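Local coordinates for protein decaprenyl diphosphate synthase (PDB 3MZV) that probably lengthens farnesyl diphosphate with isopentenyl diphosphate units, using magnesium, into a long all-trans polyprenyl diphosphate, the precursor of isoprenoid quinone side chains, at residues B[156-161]-B[173-178]; B[165-170]-B[243-248]; B[182-187]-B[214-219]; B[307-312]-B[320-325]. All coordinates share one frame; numbering follows the deposited sequence.

Contact 1: residues B[156-161]-B[173-178]; sequences VLQLTA and LRVIRG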
loop_
_atom_site.group_PDB
_atom_site.type_symbol
_atom_site.label_atom_id
_atom_site.label_comp_id
_atom_site.label_asym_id
_atom_site.label_seq_id
_atom_site.Cartn_x
_atom_site.Cartn_y
_atom_site.Cartn_z
ATOM N N VAL B 156 -6.964 0.026 11.381
ATOM C CA VAL B 156 -6.248 -0.041 12.651
ATOM C C VAL B 156 -7.165 0.287 13.848
ATOM O O VAL B 156 -7.087 -0.360 14.926
ATOM C CB VAL B 156 -5.054 0.907 12.660
ATOM C CG1 VAL B 156 -4.385 0.913 14.028
ATOM C CG2 VAL B 156 -4.062 0.439 11.610
ATOM N N LEU B 157 -8.016 1.293 13.691
ATOM C CA LEU B 157 -9.018 1.574 14.723
ATOM C C LEU B 157 -9.936 0.365 15.001
ATOM O O LEU B 157 -10.259 0.079 16.166
ATOM C CB LEU B 157 -9.859 2.792 14.354
ATOM C CG LEU B 157 -10.816 3.265 15.470
ATOM C CD1 LEU B 157 -10.109 3.429 16.863
ATOM C CD2 LEU B 157 -11.472 4.548 15.075
ATOM N N GLN B 158 -10.334 -0.342 13.952
ATOM C CA GLN B 158 -11.203 -1.489 14.089
ATOM C C GLN B 158 -10.532 -2.556 14.963
ATOM O O GLN B 158 -11.218 -3.232 15.754
ATOM C CB GLN B 158 -11.538 -2.078 12.704
ATOM C CG GLN B 158 -12.489 -3.255 12.746
ATOM C CD GLN B 158 -12.930 -3.698 11.382
ATOM O OE1 GLN B 158 -14.126 -3.820 11.105
ATOM N NE2 GLN B 158 -11.955 -3.922 10.486
ATOM N N LEU B 159 -9.212 -2.713 14.791
ATOM C CA LEU B 159 -8.423 -3.642 15.605
ATOM C C LEU B 159 -8.383 -3.283 17.088
ATOM O O LEU B 159 -8.490 -4.160 17.921
ATOM C CB LEU B 159 -6.984 -3.722 15.118
ATOM C CG LEU B 159 -6.766 -4.527 13.855
ATOM C CD1 LEU B 159 -5.322 -4.382 13.448
ATOM C CD2 LEU B 159 -7.172 -6.008 14.058
ATOM N N THR B 160 -8.198 -2.010 17.421
ATOM C CA THR B 160 -8.155 -1.593 18.822
ATOM C C THR B 160 -9.544 -1.575 19.441
ATOM O O THR B 160 -9.720 -1.833 20.630
ATOM C CB THR B 160 -7.562 -0.186 18.948
ATOM O OG1 THR B 160 -8.323 0.720 18.139
ATOM C CG2 THR B 160 -6.118 -0.201 18.507
ATOM N N ALA B 161 -10.550 -1.295 18.624
ATOM C CA ALA B 161 -11.916 -1.322 19.081
ATOM C C ALA B 161 -12.415 -2.751 19.397
ATOM O O ALA B 161 -13.392 -2.909 20.118
ATOM C CB ALA B 161 -12.817 -0.687 18.024
ATOM N N LEU B 173 -18.835 4.471 14.472
ATOM C CA LEU B 173 -19.095 5.317 13.302
ATOM C C LEU B 173 -17.763 5.762 12.650
ATOM O O LEU B 173 -17.639 5.781 11.449
ATOM C CB LEU B 173 -19.931 6.537 13.674
ATOM C CG LEU B 173 -20.179 7.453 12.478
ATOM C CD1 LEU B 173 -20.904 6.678 11.325
ATOM C CD2 LEU B 173 -20.972 8.698 12.888
ATOM N N ARG B 174 -16.773 6.063 13.463
ATOM C CA ARG B 174 -15.445 6.411 12.969
ATOM C C ARG B 174 -14.799 5.244 12.226
ATOM O O ARG B 174 -14.182 5.444 11.186
ATOM C CB ARG B 174 -14.599 6.867 14.150
ATOM C CG ARG B 174 -13.255 7.508 13.835
ATOM C CD ARG B 174 -13.024 8.697 14.817
ATOM N NE ARG B 174 -13.658 8.500 16.135
ATOM C CZ ARG B 174 -14.049 9.480 16.964
ATOM N NH1 ARG B 174 -14.605 9.174 18.141
ATOM N NH2 ARG B 174 -13.888 10.762 16.645
ATOM N N VAL B 175 -14.951 4.027 12.740
ATOM C CA VAL B 175 -14.390 2.856 12.106
ATOM C C VAL B 175 -15.052 2.639 10.769
ATOM O O VAL B 175 -14.377 2.390 9.761
ATOM C CB VAL B 175 -14.578 1.580 12.945
ATOM C CG1 VAL B 175 -14.413 0.327 12.083
ATOM C CG2 VAL B 175 -13.643 1.605 14.190
ATOM N N ILE B 176 -16.382 2.697 10.723
ATOM C CA ILE B 176 -17.014 2.365 9.477
ATOM C C ILE B 176 -16.809 3.499 8.452
ATOM O O ILE B 176 -16.733 3.206 7.274
ATOM C CB ILE B 176 -18.503 1.938 9.631
ATOM C CG1 ILE B 176 -19.378 3.081 10.138
ATOM C CG2 ILE B 176 -18.567 0.711 10.562
ATOM C CD1 ILE B 176 -20.936 2.683 10.240
ATOM N N ARG B 177 -16.748 4.746 8.918
ATOM C CA ARG B 177 -16.521 5.926 8.064
ATOM C C ARG B 177 -15.134 5.833 7.432
ATOM O O ARG B 177 -14.961 6.092 6.243
ATOM C CB ARG B 177 -16.705 7.239 8.862
ATOM C CG ARG B 177 -16.582 8.543 8.064
ATOM C CD ARG B 177 -17.280 9.659 8.824
ATOM N NE ARG B 177 -18.601 10.055 8.361
ATOM C CZ ARG B 177 -19.539 10.603 9.143
ATOM N NH1 ARG B 177 -20.710 10.982 8.640
ATOM N NH2 ARG B 177 -19.334 10.755 10.450
ATOM N N GLY B 178 -14.141 5.409 8.206
ATOM C CA GLY B 178 -12.796 5.226 7.675
ATOM C C GLY B 178 -12.666 4.035 6.742
ATOM O O GLY B 178 -12.214 4.172 5.605
#
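V175 and L157 carry the apolar part of this contact, where the segments 156-161 and 173-178, from helices 138-161 and 169-194, run nearly antiparallel, their axes at 150° and 9.2 Å apart at closest approach. The two methyls of V175 divide the work. CG2 comes up to the branch point of L157, its CG, at 3.5 Å, while CG1 turns to Q158 and rests 3.8 Å from its CB. A branched residue suits the place because it can face two neighbours on successive positions of the other helix. L157, with CG anti to its own nitrogen (chi1 -173°), slants across the valine and also lays CD2 against the aliphatic CG of R174, 3.7 Å away. Cutting V175 back to an alanine removes both methyls and is likely to leave L157 CG and Q158 CB without their packing partner, opening a gap between the helices.

The polar bonds lie around this apolar patch. L157 O is gripped twice within its own segment, by A161 N and by T160 OG1 at 2.8 Å, the hydroxyl tilted 28° from the carbonyl plane. Q158 stretches past V175, and its OE1 is hydrogen-bonded to K179. R174 packs beyond the pair against H37 of the second subunit. With no hydrogen bond between the segments, the helical hairpin is held here by fit between aliphatic groups, to which Q158 and R174 lend their carbon stems.

Contact 2: residues B[165-170]-B[243-248]; sequences LATTED and RKLTMP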
loop_
_atom_site.group_PDB
_atom_site.type_symbol
_atom_site.label_atom_id
_atom_site.label_comp_id
_atom_site.label_asym_id
_atom_site.label_seq_id
_atom_site.Cartn_x
_atom_site.Cartn_y
_atom_site.Cartn_z
ATOM N N LEU B 165 -15.082 -3.616 25.292
ATOM C CA LEU B 165 -16.453 -3.274 25.606
ATOM C C LEU B 165 -16.694 -1.782 25.863
ATOM O O LEU B 165 -17.847 -1.349 25.990
ATOM C CB LEU B 165 -16.954 -4.103 26.822
ATOM C CG LEU B 165 -17.000 -5.636 26.714
ATOM C CD1 LEU B 165 -17.581 -6.272 28.009
ATOM C CD2 LEU B 165 -17.776 -6.105 25.482
ATOM N N ALA B 166 -15.614 -1.004 25.985
ATOM C CA ALA B 166 -15.691 0.441 26.080
ATOM C C ALA B 166 -15.992 1.123 24.747
ATOM O O ALA B 166 -16.366 2.302 24.732
ATOM C CB ALA B 166 -14.333 1.021 26.675
ATOM N N THR B 167 -15.835 0.419 23.635
ATOM C CA THR B 167 -16.181 0.986 22.309
ATOM C C THR B 167 -17.611 1.566 22.259
ATOM O O THR B 167 -18.608 0.897 22.539
ATOM C CB THR B 167 -16.006 -0.048 21.202
ATOM O OG1 THR B 167 -14.691 -0.581 21.240
ATOM C CG2 THR B 167 -16.250 0.542 19.774
ATOM N N THR B 168 -17.692 2.817 21.866
ATOM C CA THR B 168 -18.933 3.581 21.825
ATOM C C THR B 168 -19.466 3.604 20.409
ATOM O O THR B 168 -18.733 3.305 19.466
ATOM C CB THR B 168 -18.626 5.024 22.197
ATOM O OG1 THR B 168 -17.643 5.526 21.269
ATOM C CG2 THR B 168 -18.114 5.093 23.625
ATOM N N GLU B 169 -20.718 4.021 20.255
ATOM C CA GLU B 169 -21.295 4.229 18.906
ATOM C C GLU B 169 -20.478 5.239 18.074
ATOM O O GLU B 169 -20.335 5.082 16.878
ATOM C CB GLU B 169 -22.761 4.675 19.011
ATOM C CG GLU B 169 -23.696 3.591 19.616
ATOM C CD GLU B 169 -25.199 3.862 19.420
ATOM O OE1 GLU B 169 -25.575 4.559 18.469
ATOM O OE2 GLU B 169 -26.017 3.335 20.204
ATOM N N ASP B 170 -19.945 6.272 18.717
ATOM C CA ASP B 170 -19.132 7.277 18.039
ATOM C C ASP B 170 -17.874 6.630 17.463
ATOM O O ASP B 170 -17.533 6.862 16.305
ATOM C CB ASP B 170 -18.767 8.428 19.002
ATOM C CG ASP B 170 -19.970 9.402 19.282
ATOM O OD1 ASP B 170 -21.097 9.202 18.756
ATOM O OD2 ASP B 170 -19.800 10.359 20.065
ATOM N N ARG B 243 -14.923 -10.941 17.404
ATOM C CA ARG B 243 -15.081 -10.110 18.580
ATOM C C ARG B 243 -15.066 -8.637 18.242
ATOM O O ARG B 243 -14.638 -7.790 19.048
ATOM C CB ARG B 243 -14.070 -10.496 19.648
ATOM C CG ARG B 243 -14.163 -11.990 19.957
ATOM C CD ARG B 243 -12.848 -12.629 20.358
ATOM N NE ARG B 243 -12.291 -12.017 21.561
ATOM C CZ ARG B 243 -11.102 -12.316 22.069
ATOM N NH1 ARG B 243 -10.685 -11.697 23.163
ATOM N NH2 ARG B 243 -10.333 -13.224 21.480
ATOM N N LYS B 244 -15.585 -8.317 17.057
ATOM C CA LYS B 244 -15.715 -6.922 16.643
ATOM C C LYS B 244 -16.822 -6.217 17.413
ATOM O O LYS B 244 -17.851 -6.804 17.700
ATOM C CB LYS B 244 -15.960 -6.801 15.121
ATOM C CG LYS B 244 -14.738 -7.170 14.299
ATOM C CD LYS B 244 -14.989 -7.102 12.782
ATOM C CE LYS B 244 -13.685 -7.515 12.030
ATOM N NZ LYS B 244 -13.847 -7.456 10.537
ATOM N N LEU B 245 -16.588 -4.957 17.773
ATOM C CA LEU B 245 -17.619 -4.141 18.416
ATOM C C LEU B 245 -18.365 -3.377 17.320
ATOM O O LEU B 245 -17.905 -2.300 16.876
ATOM C CB LEU B 245 -17.028 -3.194 19.456
ATOM C CG LEU B 245 -16.894 -3.828 20.848
ATOM C CD1 LEU B 245 -18.322 -4.111 21.427
ATOM C CD2 LEU B 245 -16.049 -5.109 20.828
ATOM N N THR B 246 -19.466 -3.993 16.845
ATOM C CA THR B 246 -20.357 -3.359 15.869
ATOM C C THR B 246 -21.637 -2.909 16.553
ATOM O O THR B 246 -21.946 -3.385 17.647
ATOM C CB THR B 246 -20.647 -4.324 14.687
ATOM O OG1 THR B 246 -21.316 -5.500 15.124
ATOM C CG2 THR B 246 -19.319 -4.718 13.948
ATOM N N MET B 247 -22.401 -2.058 15.882
ATOM C CA MET B 247 -23.589 -1.445 16.466
ATOM C C MET B 247 -24.497 -2.398 17.287
ATOM O O MET B 247 -24.864 -2.044 18.401
ATOM C CB MET B 247 -24.400 -0.674 15.411
ATOM C CG MET B 247 -25.403 0.237 15.956
ATOM S SD MET B 247 -26.262 1.323 14.689
ATOM C CE MET B 247 -25.212 2.809 14.885
ATOM N N PRO B 248 -24.877 -3.574 16.744
ATOM C CA PRO B 248 -25.863 -4.395 17.479
ATOM C C PRO B 248 -25.268 -4.910 18.797
ATOM O O PRO B 248 -25.971 -5.113 19.774
ATOM C CB PRO B 248 -26.132 -5.565 16.543
ATOM C CG PRO B 248 -25.392 -5.264 15.305
ATOM C CD PRO B 248 -24.604 -4.107 15.400
#
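T167 OG1 is hydrogen-bonded to two backbone carbonyls, N164 O and A161 O, while the same side chain rests on L245. Neither carbonyl can donate, so the single hydroxyl proton is probably shared between them. This is a good use of threonine: the oxygen pins the turn between two helices, and the carbons are left for packing. T167 CB lies 3.7 Å from L245 CB, with T167 CG2 at 3.8 Å from that same atom. The leucine's CG meets the threonine's OG1 at 3.9 Å, a contact without polar character. CG2 is anti to the nitrogen of T167, and OG1 stands beside that nitrogen (chi1 -55°), which lets both branches reach L245. I250 and I268 also pack on L245.

Farther along, the methyl CE of M247 comes to 4.0 Å from E169 OE1, the side chains crossing at a slant. The bend at chi3 (-96°) swings this methyl to the carboxylate, whose other oxygen forms a salt bridge with K251. Between the two patches, T168 is the N-cap of helix 169-194, its OG1 bonded to I171 N. On the other segment, R243, just past the preceding helix, takes positive phi in a Schellman motif, and its backbone bonds to Q163. The segments share no hydrogen bond: the hydroxyls of T167 and T168 bond close by in their own part of the chain, E169 OE2 goes to K251, and what joins these two helix-start regions is van der Waals packing of threonine on leucine and of a methionine methyl beside a carboxylate oxygen.

Contact 3: residues B[182-187]-B[214-219]; sequences ALFSAA and IAFQIV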
loop_
_atom_site.group_PDB
_atom_site.type_symbol
_atom_site.label_atom_id
_atom_site.label_comp_id
_atom_site.label_asym_id
_atom_site.label_seq_id
_atom_site.Cartn_x
_atom_site.Cartn_y
_atom_site.Cartn_z
ATOM N N ALA B 182 -15.362 6.312 3.558
ATOM C CA ALA B 182 -14.376 7.252 3.029
ATOM C C ALA B 182 -14.132 7.036 1.558
ATOM O O ALA B 182 -13.967 8.002 0.843
ATOM C CB ALA B 182 -13.069 7.190 3.807
ATOM N N LEU B 183 -14.123 5.790 1.097
ATOM C CA LEU B 183 -13.923 5.544 -0.313
ATOM C C LEU B 183 -15.144 5.836 -1.142
ATOM O O LEU B 183 -15.016 6.260 -2.303
ATOM C CB LEU B 183 -13.379 4.140 -0.587
ATOM C CG LEU B 183 -12.836 3.782 -1.973
ATOM C CD1 LEU B 183 -11.712 4.762 -2.394
ATOM C CD2 LEU B 183 -12.386 2.278 -2.026
ATOM N N PHE B 184 -16.338 5.588 -0.593
ATOM C CA PHE B 184 -17.588 5.954 -1.298
ATOM C C PHE B 184 -17.674 7.474 -1.456
ATOM O O PHE B 184 -17.990 7.966 -2.520
ATOM C CB PHE B 184 -18.852 5.553 -0.491
ATOM C CG PHE B 184 -19.289 4.150 -0.640
ATOM C CD1 PHE B 184 -18.468 3.107 -0.322
ATOM C CD2 PHE B 184 -20.613 3.870 -0.927
ATOM C CE1 PHE B 184 -18.930 1.786 -0.386
ATOM C CE2 PHE B 184 -21.067 2.569 -0.968
ATOM C CZ PHE B 184 -20.211 1.528 -0.736
ATOM N N SER B 185 -17.416 8.219 -0.386
ATOM C CA SER B 185 -17.443 9.671 -0.446
ATOM C C SER B 185 -16.356 10.267 -1.363
ATOM O O SER B 185 -16.636 11.221 -2.110
ATOM C CB SER B 185 -17.375 10.335 0.937
ATOM O OG SER B 185 -16.242 9.999 1.722
ATOM N N ALA B 186 -15.149 9.726 -1.288
ATOM C CA ALA B 186 -14.074 10.106 -2.235
ATOM C C ALA B 186 -14.512 9.856 -3.671
ATOM O O ALA B 186 -14.284 10.708 -4.572
ATOM C CB ALA B 186 -12.715 9.323 -1.919
ATOM N N ALA B 187 -15.104 8.688 -3.929
ATOM C CA ALA B 187 -15.517 8.297 -5.279
ATOM C C ALA B 187 -16.461 9.315 -5.902
ATOM O O ALA B 187 -16.267 9.708 -7.063
ATOM C CB ALA B 187 -16.166 6.871 -5.326
ATOM N N ILE B 214 -21.804 4.605 4.842
ATOM C CA ILE B 214 -22.206 4.311 6.197
ATOM C C ILE B 214 -23.387 3.315 6.213
ATOM O O ILE B 214 -23.263 2.272 6.835
ATOM C CB ILE B 214 -22.532 5.549 6.981
ATOM C CG1 ILE B 214 -21.278 6.334 7.258
ATOM C CG2 ILE B 214 -23.218 5.140 8.358
ATOM C CD1 ILE B 214 -21.529 7.751 7.654
ATOM N N ALA B 215 -24.452 3.587 5.469
ATOM C CA ALA B 215 -25.580 2.666 5.356
ATOM C C ALA B 215 -25.137 1.319 4.905
ATOM O O ALA B 215 -25.566 0.307 5.423
ATOM C CB ALA B 215 -26.696 3.221 4.386
ATOM N N PHE B 216 -24.231 1.298 3.937
ATOM C CA PHE B 216 -23.820 0.057 3.338
ATOM C C PHE B 216 -23.151 -0.869 4.376
ATOM O O PHE B 216 -23.451 -2.042 4.463
ATOM C CB PHE B 216 -22.825 0.439 2.225
ATOM C CG PHE B 216 -22.338 -0.690 1.419
ATOM C CD1 PHE B 216 -23.002 -1.057 0.264
ATOM C CD2 PHE B 216 -21.134 -1.322 1.753
ATOM C CE1 PHE B 216 -22.498 -2.090 -0.545
ATOM C CE2 PHE B 216 -20.625 -2.366 0.954
ATOM C CZ PHE B 216 -21.294 -2.737 -0.191
ATOM N N GLN B 217 -22.270 -0.313 5.182
ATOM C CA GLN B 217 -21.584 -1.080 6.212
ATOM C C GLN B 217 -22.545 -1.489 7.342
ATOM O O GLN B 217 -22.463 -2.593 7.824
ATOM C CB GLN B 217 -20.444 -0.328 6.823
ATOM C CG GLN B 217 -19.660 -1.167 7.802
ATOM C CD GLN B 217 -19.027 -2.362 7.154
ATOM O OE1 GLN B 217 -19.242 -3.521 7.551
ATOM N NE2 GLN B 217 -18.274 -2.094 6.116
ATOM N N ILE B 218 -23.403 -0.576 7.790
ATOM C CA ILE B 218 -24.380 -0.946 8.809
ATOM C C ILE B 218 -25.251 -2.095 8.350
ATOM O O ILE B 218 -25.501 -3.038 9.126
ATOM C CB ILE B 218 -25.272 0.275 9.259
ATOM C CG1 ILE B 218 -24.399 1.376 9.846
ATOM C CG2 ILE B 218 -26.336 -0.242 10.282
ATOM C CD1 ILE B 218 -25.115 2.736 10.241
ATOM N N VAL B 219 -25.670 -2.090 7.089
ATOM C CA VAL B 219 -26.449 -3.207 6.537
ATOM C C VAL B 219 -25.653 -4.538 6.631
ATOM O O VAL B 219 -26.150 -5.520 7.083
ATOM C CB VAL B 219 -26.919 -2.980 5.075
ATOM C CG1 VAL B 219 -27.390 -4.307 4.397
ATOM C CG2 VAL B 219 -28.069 -1.977 5.039
#
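F184 sets the far end of its ring, CZ, over one face of F216, 3.7 Å above the plane and displaced toward the rim. The nearest ring atom is F216 CG, 3.8 Å from F184 CZ, with CD1 and CD2 on either side of it each 3.9 Å from that same CZ. The ring planes stand at 53° and the centroids 5.2 Å apart, an oblique meeting. One atom of F184 therefore probes the root of the other ring, and the two side chains run at about a right angle to each other. Different first torsions bring this about: F184 has CG anti to its carbonyl carbon (chi1 -83°), whereas F216 has CG anti to its nitrogen. A long, rigid aromatic side chain suits both positions, reaching across the gap between the helices, F184 offering its ring tip and F216 a face.

No polar bond crosses the contact. The backbones look after themselves, as in I218 N to I214 O at 3.0 Å, and S185 OG bonds to A181 O within its own helix. F216 and Q217 belong to the phenylalanine-glutamine pair that precedes the second aspartate-rich sequence in this family. The rings bridge helices 169-194 and 199-224, and helix 56-67 lies beside both, with R57 and L60 against F184 and L56 against F216. On other sides of the segments, helix 138-161 packs on L183 and A186, and helix 290-308 packs on I218.

Contact 4: residues B[307-312]-B[320-325]; sequences KALAKL and MLDDLA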
loop_
_atom_site.group_PDB
_atom_site.type_symbol
_atom_site.label_atom_id
_atom_site.label_comp_id
_atom_site.label_asym_id
_atom_site.label_seq_id
_atom_site.Cartn_x
_atom_site.Cartn_y
_atom_site.Cartn_z
ATOM N N LYS B 307 -31.355 13.059 0.973
ATOM C CA LYS B 307 -31.426 14.543 1.167
ATOM C C LYS B 307 -30.274 15.293 0.514
ATOM O O LYS B 307 -30.432 16.389 0.004
ATOM C CB LYS B 307 -31.419 14.928 2.655
ATOM C CG LYS B 307 -32.770 15.249 3.302
ATOM C CD LYS B 307 -33.666 14.086 3.388
ATOM C CE LYS B 307 -34.980 14.459 4.153
ATOM N NZ LYS B 307 -35.960 13.350 4.139
ATOM N N ALA B 308 -29.089 14.711 0.572
ATOM C CA ALA B 308 -27.929 15.308 -0.045
ATOM C C ALA B 308 -28.114 15.464 -1.557
ATOM O O ALA B 308 -27.612 16.410 -2.145
ATOM C CB ALA B 308 -26.700 14.430 0.225
ATOM N N LEU B 309 -28.822 14.533 -2.199
ATOM C CA LEU B 309 -29.027 14.626 -3.656
ATOM C C LEU B 309 -29.801 15.847 -4.140
ATOM O O LEU B 309 -29.707 16.237 -5.321
ATOM C CB LEU B 309 -29.742 13.383 -4.166
ATOM C CG LEU B 309 -28.968 12.073 -4.088
ATOM C CD1 LEU B 309 -29.854 10.903 -4.440
ATOM C CD2 LEU B 309 -27.736 12.059 -5.003
ATOM N N ALA B 310 -30.603 16.424 -3.238
ATOM C CA ALA B 310 -31.503 17.509 -3.587
ATOM C C ALA B 310 -30.763 18.707 -4.185
ATOM O O ALA B 310 -31.359 19.465 -4.973
ATOM C CB ALA B 310 -32.349 17.921 -2.354
ATOM N N LYS B 311 -29.469 18.878 -3.871
ATOM C CA LYS B 311 -28.698 20.000 -4.441
ATOM C C LYS B 311 -28.125 19.725 -5.816
ATOM O O LYS B 311 -27.507 20.601 -6.413
ATOM C CB LYS B 311 -27.568 20.456 -3.501
ATOM C CG LYS B 311 -28.059 21.082 -2.155
ATOM C CD LYS B 311 -28.248 20.012 -1.062
ATOM C CE LYS B 311 -28.167 20.633 0.336
ATOM N NZ LYS B 311 -28.146 19.641 1.460
ATOM N N LEU B 312 -28.349 18.533 -6.349
ATOM C CA LEU B 312 -27.773 18.161 -7.628
ATOM C C LEU B 312 -28.811 18.345 -8.759
ATOM O O LEU B 312 -30.006 18.421 -8.485
ATOM C CB LEU B 312 -27.238 16.742 -7.520
ATOM C CG LEU B 312 -26.196 16.630 -6.383
ATOM C CD1 LEU B 312 -25.836 15.208 -6.110
ATOM C CD2 LEU B 312 -24.948 17.446 -6.688
ATOM N N MET B 320 -31.395 7.676 -10.419
ATOM C CA MET B 320 -30.822 6.359 -10.258
ATOM C C MET B 320 -30.013 6.252 -8.938
ATOM O O MET B 320 -30.038 5.209 -8.291
ATOM C CB MET B 320 -29.964 5.965 -11.474
ATOM C CG MET B 320 -30.776 5.485 -12.702
ATOM S SD MET B 320 -29.740 5.071 -14.177
ATOM C CE MET B 320 -29.976 6.621 -15.042
ATOM N N LEU B 321 -29.330 7.325 -8.535
ATOM C CA LEU B 321 -28.627 7.352 -7.257
ATOM C C LEU B 321 -29.586 7.342 -6.083
ATOM O O LEU B 321 -29.274 6.779 -5.038
ATOM C CB LEU B 321 -27.683 8.573 -7.149
ATOM C CG LEU B 321 -26.459 8.526 -8.075
ATOM C CD1 LEU B 321 -25.648 9.842 -7.932
ATOM C CD2 LEU B 321 -25.568 7.324 -7.828
ATOM N N ASP B 322 -30.725 7.983 -6.262
ATOM C CA ASP B 322 -31.814 7.920 -5.293
ATOM C C ASP B 322 -32.280 6.453 -5.122
ATOM O O ASP B 322 -32.343 5.933 -3.967
ATOM C CB ASP B 322 -32.949 8.847 -5.732
ATOM C CG ASP B 322 -33.918 9.207 -4.605
ATOM O OD1 ASP B 322 -34.629 8.315 -4.130
ATOM O OD2 ASP B 322 -34.014 10.399 -4.236
ATOM N N ASP B 323 -32.551 5.770 -6.234
ATOM C CA ASP B 323 -32.967 4.364 -6.165
ATOM C C ASP B 323 -31.834 3.524 -5.571
ATOM O O ASP B 323 -32.070 2.532 -4.885
ATOM C CB ASP B 323 -33.307 3.775 -7.538
ATOM C CG ASP B 323 -34.573 4.329 -8.142
ATOM O OD1 ASP B 323 -35.452 4.800 -7.422
ATOM O OD2 ASP B 323 -34.690 4.264 -9.384
ATOM N N LEU B 324 -30.597 3.891 -5.849
ATOM C CA LEU B 324 -29.493 3.102 -5.322
ATOM C C LEU B 324 -29.479 3.154 -3.769
ATOM O O LEU B 324 -29.112 2.168 -3.112
ATOM C CB LEU B 324 -28.181 3.556 -5.898
ATOM C CG LEU B 324 -26.924 2.790 -5.505
ATOM C CD1 LEU B 324 -26.946 1.325 -5.985
ATOM C CD2 LEU B 324 -25.696 3.557 -6.047
ATOM N N ALA B 325 -29.891 4.273 -3.188
ATOM C CA ALA B 325 -29.959 4.354 -1.735
ATOM C C ALA B 325 -30.989 3.394 -1.186
ATOM O O ALA B 325 -30.712 2.737 -0.178
ATOM C CB ALA B 325 -30.251 5.775 -1.269
#
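L309 drives one methyl, CD1, against the backbone of helix 316-328 where L321 passes into D322. CD1 lies 3.6 Å from D322 N, 3.7 Å from D322 CA and 3.9 Å from D322 CB, so the end of the leucine covers a stretch of main chain and the aliphatic root of an acid. The other methyl, CD2, faces L321 CB at 4.1 Å, the two leucine side chains crossing at about a right angle. L309 places its fork here by carrying CG anti to the carbonyl carbon (chi1 -67°). A forked, wholly apolar residue suits this position, since it touches two consecutive residues and asks for no polar partner.

In the next shell, D322 turns its carboxylate to R306, and the salt bridge through OD1 ties it back to the helix that leads to L309. Y208 of helix 199-224 packs on L309 and gives its hydroxyl to a hydrogen bond with L321 O, bracing both segments at once. L321 itself reaches L60 and L67 of helix 56-67. The chain's return is tightened by L312 N bonding to L309 O at 2.9 Å, while L312 O accepts from R318. The whole is a helical hairpin near the C terminus, its last helix laid over helices 56-67 and 199-224 in the all-helical fold of the isoprenoid synthases.

Overall arrangement
From the N terminus, contact 1 comes first, closing the short turn between helices 138-161 and 169-194. Contact 2 starts within that turn and ends after helix 199-224, at 243-248, so the two cross along the chain; they also touch in space, through A161 and L245 as well as through T167. Contact 3 joins helix 169-194 to helix 199-224 and lies wholly within the span of contact 2, farther along the same helix than contact 1, with I176 packing on Q217 and I218. Contact 4 follows in series, pairing the last two helices. Helix 169-194 thus serves three contacts as a common strut, and contact 4 is separate, its centre about 14 Å from that of contact 3.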